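Local structure of acyl-CoA hydrolase (Bacillus halodurans, 1VPM) at residues L47-I50 with D51-A54. The protein probably hydrolyses the thioester bond of long-chain fatty acyl-CoAs, and binds coenzyme A as a six-chain hotdog-fold assembly. Residues are numbered along the deposited sequence; the frame is centred on the assembly and turned at random. Where two conformers were deposited one is given.
Sequences LAYI and DEIA
Residues Leu47 to Ile50 and Asp51 to Ala54 join successive turns of helix 43-62, the central helix of the hotdog fold. Four i to i+4 backbone hydrogen bonds hold them, each 3.0 Å from N to O: Asp51 N to Leu47 O, Glu52 N to Ala48 O, Ile53 N to Tyr49 O, and Ala54 N to Ile50 O.

CG1 of Ile53 is anti to the backbone N (chi1 -165°), which leaves CG2 turned back to 3.3 Å from Ile50 O. Ala54 CB is 3.4 Å from Ile50 O. Both methyl carbons thus lie close to Ile50 O, which also accepts the bond from Ala54 N. Ile50 and Ile53 also pack on Leu88 of strand 85-95, and Ala54 on Leu124 of strand 116-129.

Tyr49 and Glu52 are one helical turn apart (i, i+3), and their side chains leave the helix in the same direction, one beside the other. In the modelled conformer of Glu52, one of two and so doubtful at its carboxylate end, OE1 lies at the ring edge, 4.0 Å from Tyr49 CD1, and forms a salt bridge with Arg28.

Asp51 is buried, with OD1 hydrogen-bonded to Thr68 OG1 and OD2 weakly to Gly44 N of the second subunit. Asp51 thus stands behind Thr68, in the second shell of the coenzyme A site. A long helix wrapped by a curved antiparallel sheet is the hallmark of hotdog thioesterases.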
loop_
_atom_site.group_PDB
_atom_site.type_symbol
_atom_site.label_atom_id
_atom_site.label_comp_id
_atom_site.label_asym_id
_atom_site.label_seq_id
_atom_site.Cartn_x
_atom_site.Cartn_y
_atom_site.Cartn_z
ATOM N N LEU A 47 -4.390 1.952 -15.746
ATOM C CA LEU A 47 -5.818 2.027 -15.639
ATOM C C LEU A 47 -6.339 2.579 -14.312
ATOM O O LEU A 47 -7.318 3.398 -14.348
ATOM C CB LEU A 47 -6.460 0.627 -15.927
ATOM C CG LEU A 47 -6.207 0.051 -17.323
ATOM C CD1 LEU A 47 -6.695 -1.380 -17.400
ATOM C CD2 LEU A 47 -6.793 0.879 -18.421
ATOM N N ALA A 48 -5.722 2.168 -13.218
ATOM C CA ALA A 48 -6.088 2.634 -11.859
ATOM C C ALA A 48 -5.925 4.163 -11.810
ATOM O O ALA A 48 -6.802 4.910 -11.311
ATOM C CB ALA A 48 -5.231 1.986 -10.749
ATOM N N TYR A 49 -4.799 4.629 -12.325
ATOM C CA TYR A 49 -4.508 6.081 -12.328
ATOM C C TYR A 49 -5.432 6.867 -13.227
ATOM O O TYR A 49 -5.864 7.985 -12.866
ATOM C CB TYR A 49 -3.081 6.359 -12.734
ATOM C CG TYR A 49 -2.018 5.816 -11.836
ATOM C CD1 TYR A 49 -2.218 5.665 -10.478
ATOM C CD2 TYR A 49 -0.745 5.560 -12.368
ATOM C CE1 TYR A 49 -1.187 5.207 -9.669
ATOM C CE2 TYR A 49 0.279 5.159 -11.565
ATOM C CZ TYR A 49 0.040 4.947 -10.237
ATOM O OH TYR A 49 1.064 4.528 -9.436
ATOM N N ILE A 50 -5.828 6.294 -14.370
ATOM C CA ILE A 50 -6.782 6.907 -15.282
ATOM C C ILE A 50 -8.155 7.107 -14.594
ATOM O O ILE A 50 -8.738 8.185 -14.657
ATOM C CB ILE A 50 -6.942 6.045 -16.555
ATOM C CG1 ILE A 50 -5.746 6.189 -17.491
ATOM C CG2 ILE A 50 -8.225 6.380 -17.350
ATOM C CD1 ILE A 50 -5.686 5.156 -18.526
ATOM N N ASP A 51 -8.645 6.086 -13.907
ATOM C CA ASP A 51 -9.930 6.218 -13.196
ATOM C C ASP A 51 -9.805 7.206 -12.048
ATOM O O ASP A 51 -10.742 7.958 -11.801
ATOM C CB ASP A 51 -10.378 4.889 -12.642
ATOM C CG ASP A 51 -11.780 4.947 -12.090
ATOM O OD1 ASP A 51 -12.691 5.001 -12.975
ATOM O OD2 ASP A 51 -11.964 4.919 -10.838
ATOM N N GLU A 52 -8.678 7.243 -11.350
ATOM C CA GLU A 52 -8.477 8.165 -10.226
ATOM C C GLU A 52 -8.625 9.580 -10.709
ATOM O O GLU A 52 -9.317 10.408 -10.076
ATOM C CB GLU A 52 -7.081 7.945 -9.607
ATOM C CG GLU A 52 -6.825 8.675 -8.343
ATOM C CD GLU A 52 -5.412 8.454 -7.793
ATOM O OE1 GLU A 52 -4.867 7.323 -7.924
ATOM O OE2 GLU A 52 -4.881 9.437 -7.256
ATOM N N ILE A 53 -7.966 9.892 -11.820
ATOM C CA ILE A 53 -7.990 11.276 -12.315
ATOM C C ILE A 53 -9.388 11.556 -12.878
ATOM O O ILE A 53 -9.904 12.655 -12.763
ATOM C CB ILE A 53 -6.848 11.604 -13.271
ATOM C CG1 ILE A 53 -6.703 13.126 -13.447
ATOM C CG2 ILE A 53 -6.947 10.968 -14.530
ATOM C CD1 ILE A 53 -5.445 13.550 -14.088
ATOM N N ALA A 54 -10.028 10.571 -13.461
ATOM C CA ALA A 54 -11.370 10.789 -13.963
ATOM C C ALA A 54 -12.382 11.086 -12.880
ATOM O O ALA A 54 -13.282 11.905 -13.086
ATOM C CB ALA A 54 -11.812 9.623 -14.822
#